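PDB 3O0L: uncharacterized protein, which is of unknown function but belongs to the DUF1425 family of the E-set clan and is probably made as a bacterial lipoprotein. Local coordinates for residues L56-V70 against L93-R107. Numbering follows the deposited sequence.
Sequences LQYKFTWYDINGATV and LSPNATAVRCELYVR
Gln57 pairs with Arg107 in the antiparallel beta ladder between strands 54-63 and 101-109, neighbours in a sheet of three strands within the chain, which a strand of the second subunit extends beyond 101-109; the ladder includes a classic beta bulge. Arg107 reaches Gln57 OE1 side-on with NE (2.9 Å) and NH2 (2.8 Å); the oxygen lies in the guanidinium plane, and both nitrogens come from one face of the amide. Phe60 turns its ring inward, where Leu104 CD1 sits 3.9 Å from its centroid, 10° off the normal; Ala42 and Val90 of the other sheet back this layer. Thr61 OG1 donates to Tyr63 OH and meets the edge of the Tyr105 ring in its plane.

Trp62, with CG anti to the carbonyl carbon (chi1 -67°), lays its indole between two covers: Pro95 CD 3.6 Å from the five-membered centroid and Ser94 CA over the six-membered ring on one face, Cys102 CB on the opposite one. With an alanine in its place, the space between Pro95 CD and Cys102 CB is likely to be left unfilled and the 94-99 loop less firmly seated.

Tyr63 O accepts from Val100 N at 2.8 Å and only weakly from Arg101 N, which marks the bulge. On the Tyr63 ring the Arg101 guanidinium lies flat, planes 2° apart. Val70 CG1 ends 3.3 Å from Asn96 ND2.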
loop_
_atom_site.group_PDB
_atom_site.type_symbol
_atom_site.label_atom_id
_atom_site.label_comp_id
_atom_site.label_asym_id
_atom_site.label_seq_id
_atom_site.Cartn_x
_atom_site.Cartn_y
_atom_site.Cartn_z
ATOM N N LEU A 56 6.317 -10.964 10.675
ATOM C CA LEU A 56 6.317 -10.732 9.245
ATOM C C LEU A 56 7.709 -10.957 8.657
ATOM O O LEU A 56 8.658 -11.268 9.368
ATOM C CB LEU A 56 5.757 -9.345 8.921
ATOM C CG LEU A 56 6.319 -8.131 9.645
ATOM C CD1 LEU A 56 7.624 -7.742 9.058
ATOM C CD2 LEU A 56 5.315 -6.991 9.497
ATOM N N GLN A 57 7.778 -10.919 7.335
ATOM C CA GLN A 57 9.044 -11.039 6.620
ATOM C C GLN A 57 9.132 -9.918 5.637
ATOM O O GLN A 57 8.102 -9.429 5.137
ATOM C CB GLN A 57 9.089 -12.337 5.847
ATOM C CG GLN A 57 9.009 -13.547 6.712
ATOM C CD GLN A 57 9.412 -14.736 5.905
ATOM O OE1 GLN A 57 8.755 -15.071 4.915
ATOM N NE2 GLN A 57 10.541 -15.335 6.258
ATOM N N TYR A 58 10.361 -9.473 5.359
ATOM C CA TYR A 58 10.560 -8.414 4.406
ATOM C C TYR A 58 11.778 -8.615 3.542
ATOM O O TYR A 58 12.695 -9.367 3.904
ATOM C CB TYR A 58 10.677 -7.058 5.123
ATOM C CG TYR A 58 12.027 -6.842 5.789
ATOM C CD1 TYR A 58 12.273 -7.333 7.087
ATOM C CD2 TYR A 58 13.053 -6.179 5.120
ATOM C CE1 TYR A 58 13.536 -7.174 7.689
ATOM C CE2 TYR A 58 14.287 -6.030 5.685
ATOM C CZ TYR A 58 14.524 -6.506 6.986
ATOM O OH TYR A 58 15.754 -6.300 7.559
ATOM N N LYS A 59 11.775 -7.932 2.404
ATOM C CA LYS A 59 12.991 -7.800 1.587
ATOM C C LYS A 59 12.851 -6.669 0.624
ATOM O O LYS A 59 11.739 -6.299 0.235
ATOM C CB LYS A 59 13.357 -9.079 0.831
ATOM C CG LYS A 59 12.594 -9.402 -0.395
ATOM C CD LYS A 59 13.414 -10.427 -1.164
ATOM C CE LYS A 59 12.628 -11.102 -2.236
ATOM N NZ LYS A 59 13.296 -12.396 -2.619
ATOM N N PHE A 60 13.984 -6.074 0.293
ATOM C CA PHE A 60 14.017 -5.046 -0.738
ATOM C C PHE A 60 14.383 -5.666 -2.062
ATOM O O PHE A 60 15.126 -6.649 -2.108
ATOM C CB PHE A 60 15.084 -3.988 -0.444
ATOM C CG PHE A 60 14.804 -3.112 0.751
ATOM C CD1 PHE A 60 14.070 -1.942 0.616
ATOM C CD2 PHE A 60 15.322 -3.416 1.982
ATOM C CE1 PHE A 60 13.835 -1.142 1.675
ATOM C CE2 PHE A 60 15.080 -2.595 3.068
ATOM C CZ PHE A 60 14.343 -1.455 2.917
ATOM N N THR A 61 13.918 -5.040 -3.135
ATOM C CA THR A 61 14.373 -5.342 -4.490
ATOM C C THR A 61 14.825 -4.015 -5.109
ATOM O O THR A 61 14.391 -2.922 -4.689
ATOM C CB THR A 61 13.281 -5.966 -5.352
ATOM O OG1 THR A 61 12.160 -5.097 -5.350
ATOM C CG2 THR A 61 12.803 -7.316 -4.759
ATOM N N TRP A 62 15.701 -4.112 -6.092
ATOM C CA TRP A 62 16.342 -2.957 -6.659
ATOM C C TRP A 62 16.138 -2.930 -8.178
ATOM O O TRP A 62 16.153 -3.970 -8.843
ATOM C CB TRP A 62 17.817 -3.061 -6.362
ATOM C CG TRP A 62 18.125 -2.931 -4.933
ATOM C CD1 TRP A 62 18.213 -3.921 -4.018
ATOM C CD2 TRP A 62 18.357 -1.714 -4.230
ATOM N NE1 TRP A 62 18.506 -3.406 -2.772
ATOM C CE2 TRP A 62 18.627 -2.051 -2.884
ATOM C CE3 TRP A 62 18.428 -0.372 -4.617
ATOM C CZ2 TRP A 62 18.914 -1.082 -1.915
ATOM C CZ3 TRP A 62 18.698 0.590 -3.646
ATOM C CH2 TRP A 62 18.938 0.222 -2.321
ATOM N N TYR A 63 15.998 -1.721 -8.718
ATOM C CA TYR A 63 15.775 -1.502 -10.146
ATOM C C TYR A 63 16.699 -0.433 -10.701
ATOM O O TYR A 63 17.088 0.505 -10.009
ATOM C CB TYR A 63 14.315 -1.088 -10.396
ATOM C CG TYR A 63 13.359 -2.061 -9.798
ATOM C CD1 TYR A 63 12.938 -3.189 -10.506
ATOM C CD2 TYR A 63 12.923 -1.903 -8.497
ATOM C CE1 TYR A 63 12.075 -4.110 -9.928
ATOM C CE2 TYR A 63 12.069 -2.811 -7.924
ATOM C CZ TYR A 63 11.651 -3.906 -8.630
ATOM O OH TYR A 63 10.817 -4.788 -8.007
ATOM N N ASP A 64 17.027 -0.586 -11.966
ATOM C CA ASP A 64 17.896 0.349 -12.673
ATOM C C ASP A 64 17.005 1.351 -13.402
ATOM O O ASP A 64 15.783 1.321 -13.232
ATOM C CB ASP A 64 18.834 -0.397 -13.642
ATOM C CG ASP A 64 18.120 -1.002 -14.864
ATOM O OD1 ASP A 64 16.913 -0.752 -15.092
ATOM O OD2 ASP A 64 18.802 -1.747 -15.600
ATOM N N ILE A 65 17.621 2.228 -14.185
ATOM C CA ILE A 65 16.883 3.314 -14.866
ATOM C C ILE A 65 15.870 2.789 -15.873
ATOM O O ILE A 65 14.853 3.424 -16.068
ATOM C CB ILE A 65 17.853 4.335 -15.531
ATOM C CG1 ILE A 65 17.141 5.658 -15.871
ATOM C CG2 ILE A 65 18.510 3.728 -16.755
ATOM C CD1 ILE A 65 16.418 6.314 -14.686
ATOM N N ASN A 66 16.122 1.622 -16.470
ATOM C CA ASN A 66 15.182 0.993 -17.424
ATOM C C ASN A 66 14.038 0.222 -16.790
ATOM O O ASN A 66 13.191 -0.286 -17.506
ATOM C CB ASN A 66 15.916 0.003 -18.343
ATOM C CG ASN A 66 17.091 0.626 -19.060
ATOM O OD1 ASN A 66 18.159 0.023 -19.161
ATOM N ND2 ASN A 66 16.907 1.842 -19.550
ATOM N N GLY A 67 14.023 0.103 -15.467
ATOM C CA GLY A 67 13.050 -0.746 -14.787
ATOM C C GLY A 67 13.463 -2.210 -14.635
ATOM O O GLY A 67 12.666 -3.001 -14.156
ATOM N N ALA A 68 14.690 -2.570 -15.006
ATOM C CA ALA A 68 15.152 -3.954 -14.889
ATOM C C ALA A 68 15.565 -4.229 -13.432
ATOM O O ALA A 68 16.065 -3.334 -12.770
ATOM C CB ALA A 68 16.297 -4.208 -15.823
ATOM N N THR A 69 15.332 -5.446 -12.947
ATOM C CA THR A 69 15.727 -5.858 -11.597
ATOM C C THR A 69 17.228 -6.009 -11.573
ATOM O O THR A 69 17.784 -6.604 -12.481
ATOM C CB THR A 69 15.080 -7.202 -11.203
ATOM O OG1 THR A 69 13.674 -7.003 -11.073
ATOM C CG2 THR A 69 15.602 -7.706 -9.865
ATOM N N VAL A 70 17.859 -5.494 -10.524
ATOM C CA VAL A 70 19.300 -5.538 -10.372
ATOM C C VAL A 70 19.648 -6.771 -9.531
ATOM O O VAL A 70 19.036 -7.004 -8.457
ATOM C CB VAL A 70 19.794 -4.258 -9.674
ATOM C CG1 VAL A 70 21.283 -4.274 -9.494
ATOM C CG2 VAL A 70 19.367 -2.984 -10.457
ATOM N N LEU A 93 21.906 -1.729 1.584
ATOM C CA LEU A 93 22.786 -1.069 0.647
ATOM C C LEU A 93 22.496 -1.619 -0.737
ATOM O O LEU A 93 22.279 -2.830 -0.897
ATOM C CB LEU A 93 24.223 -1.365 1.057
ATOM C CG LEU A 93 25.332 -0.637 0.353
ATOM C CD1 LEU A 93 25.191 0.867 0.527
ATOM C CD2 LEU A 93 26.674 -1.223 0.917
ATOM N N SER A 94 22.452 -0.745 -1.731
ATOM C CA SER A 94 22.308 -1.156 -3.137
ATOM C C SER A 94 23.415 -2.151 -3.546
ATOM O O SER A 94 24.560 -2.036 -3.103
ATOM C CB SER A 94 22.370 0.052 -4.063
ATOM O OG SER A 94 22.625 -0.350 -5.401
ATOM N N PRO A 95 23.081 -3.151 -4.387
ATOM C CA PRO A 95 24.063 -4.130 -4.769
ATOM C C PRO A 95 24.984 -3.660 -5.875
ATOM O O PRO A 95 26.040 -4.188 -5.999
ATOM C CB PRO A 95 23.221 -5.334 -5.212
ATOM C CG PRO A 95 21.997 -4.742 -5.732
ATOM C CD PRO A 95 21.748 -3.479 -4.933
ATOM N N ASN A 96 24.600 -2.663 -6.665
ATOM C CA ASN A 96 25.550 -2.059 -7.563
ATOM C C ASN A 96 25.106 -0.662 -7.949
ATOM O O ASN A 96 23.921 -0.291 -7.796
ATOM C CB ASN A 96 25.902 -2.946 -8.769
ATOM C CG ASN A 96 24.851 -2.986 -9.845
ATOM O OD1 ASN A 96 24.502 -1.961 -10.433
ATOM N ND2 ASN A 96 24.464 -4.203 -10.230
ATOM N N ALA A 97 26.058 0.093 -8.449
ATOM C CA ALA A 97 25.828 1.521 -8.738
ATOM C C ALA A 97 24.803 1.816 -9.839
ATOM O O ALA A 97 24.392 2.982 -9.993
ATOM C CB ALA A 97 27.134 2.161 -9.048
ATOM N N THR A 98 24.367 0.826 -10.616
ATOM C CA THR A 98 23.318 1.078 -11.621
ATOM C C THR A 98 21.916 1.150 -11.028
ATOM O O THR A 98 21.008 1.604 -11.706
ATOM C CB THR A 98 23.267 0.063 -12.801
ATOM O OG1 THR A 98 22.787 -1.216 -12.346
ATOM C CG2 THR A 98 24.600 -0.043 -13.526
ATOM N N ALA A 99 21.724 0.711 -9.783
ATOM C CA ALA A 99 20.405 0.749 -9.164
ATOM C C ALA A 99 20.005 2.185 -8.910
ATOM O O ALA A 99 20.808 2.990 -8.407
ATOM C CB ALA A 99 20.406 -0.034 -7.861
ATOM N N VAL A 100 18.788 2.551 -9.308
ATOM C CA VAL A 100 18.315 3.931 -9.081
ATOM C C VAL A 100 17.167 3.980 -8.099
ATOM O O VAL A 100 16.810 5.035 -7.645
ATOM C CB VAL A 100 17.889 4.618 -10.398
ATOM C CG1 VAL A 100 19.098 4.656 -11.397
ATOM C CG2 VAL A 100 16.679 3.910 -11.014
ATOM N N ARG A 101 16.607 2.832 -7.737
ATOM C CA ARG A 101 15.343 2.798 -7.010
ATOM C C ARG A 101 15.187 1.461 -6.280
ATOM O O ARG A 101 15.650 0.464 -6.779
ATOM C CB ARG A 101 14.245 2.963 -8.081
ATOM C CG ARG A 101 12.842 2.929 -7.679
ATOM C CD ARG A 101 11.935 3.266 -8.899
ATOM N NE ARG A 101 11.809 2.268 -9.991
ATOM C CZ ARG A 101 11.065 1.155 -9.947
ATOM N NH1 ARG A 101 10.423 0.788 -8.838
ATOM N NH2 ARG A 101 10.988 0.375 -11.026
ATOM N N CYS A 102 14.578 1.465 -5.100
ATOM C CA CYS A 102 14.241 0.230 -4.403
ATOM C C CYS A 102 12.760 0.142 -4.174
ATOM O O CYS A 102 12.031 1.147 -4.315
ATOM C CB CYS A 102 14.906 0.144 -3.027
ATOM S SG CYS A 102 14.093 1.169 -1.690
ATOM N N GLU A 103 12.321 -1.068 -3.830
ATOM C CA GLU A 103 10.949 -1.345 -3.399
ATOM C C GLU A 103 11.051 -2.286 -2.198
ATOM O O GLU A 103 11.867 -3.227 -2.205
ATOM C CB GLU A 103 10.131 -1.988 -4.527
ATOM C CG GLU A 103 9.918 -1.105 -5.759
ATOM C CD GLU A 103 9.255 -1.831 -6.939
ATOM O OE1 GLU A 103 9.050 -3.068 -6.870
ATOM O OE2 GLU A 103 8.955 -1.161 -7.953
ATOM N N LEU A 104 10.283 -2.019 -1.151
ATOM C CA LEU A 104 10.227 -2.867 0.037
ATOM C C LEU A 104 8.998 -3.747 -0.069
ATOM O O LEU A 104 7.911 -3.230 -0.326
ATOM C CB LEU A 104 10.142 -2.018 1.304
ATOM C CG LEU A 104 9.971 -2.708 2.660
ATOM C CD1 LEU A 104 11.130 -3.711 2.904
ATOM C CD2 LEU A 104 9.892 -1.694 3.784
ATOM N N TYR A 105 9.168 -5.058 0.116
ATOM C CA TYR A 105 8.060 -6.027 0.214
ATOM C C TYR A 105 7.968 -6.593 1.615
ATOM O O TYR A 105 8.992 -6.892 2.214
ATOM C CB TYR A 105 8.268 -7.182 -0.751
ATOM C CG TYR A 105 8.198 -6.741 -2.182
ATOM C CD1 TYR A 105 9.308 -6.232 -2.847
ATOM C CD2 TYR A 105 6.976 -6.744 -2.847
ATOM C CE1 TYR A 105 9.199 -5.786 -4.138
ATOM C CE2 TYR A 105 6.860 -6.310 -4.144
ATOM C CZ TYR A 105 7.964 -5.851 -4.781
ATOM O OH TYR A 105 7.793 -5.429 -6.059
ATOM N N VAL A 106 6.742 -6.709 2.135
ATOM C CA VAL A 106 6.467 -7.253 3.439
ATOM C C VAL A 106 5.406 -8.296 3.284
ATOM O O VAL A 106 4.395 -8.078 2.591
ATOM C CB VAL A 106 5.987 -6.160 4.423
ATOM C CG1 VAL A 106 5.459 -6.750 5.713
ATOM C CG2 VAL A 106 7.107 -5.128 4.698
ATOM N N ARG A 107 5.616 -9.450 3.912
ATOM C CA ARG A 107 4.590 -10.455 3.871
ATOM C C ARG A 107 4.228 -10.911 5.261
ATOM O O ARG A 107 5.047 -10.875 6.176
ATOM C CB ARG A 107 4.932 -11.549 2.885
ATOM C CG ARG A 107 5.994 -12.418 3.243
ATOM C CD ARG A 107 6.337 -13.318 2.044
ATOM N NE ARG A 107 7.301 -14.304 2.479
ATOM C CZ ARG A 107 7.927 -15.182 1.692
ATOM N NH1 ARG A 107 7.718 -15.246 0.369
ATOM N NH2 ARG A 107 8.788 -16.004 2.251
HETATM O O HOH W 1 13.416 2.633 -12.199
HETATM O O HOH W 2 20.349 2.556 -14.229
#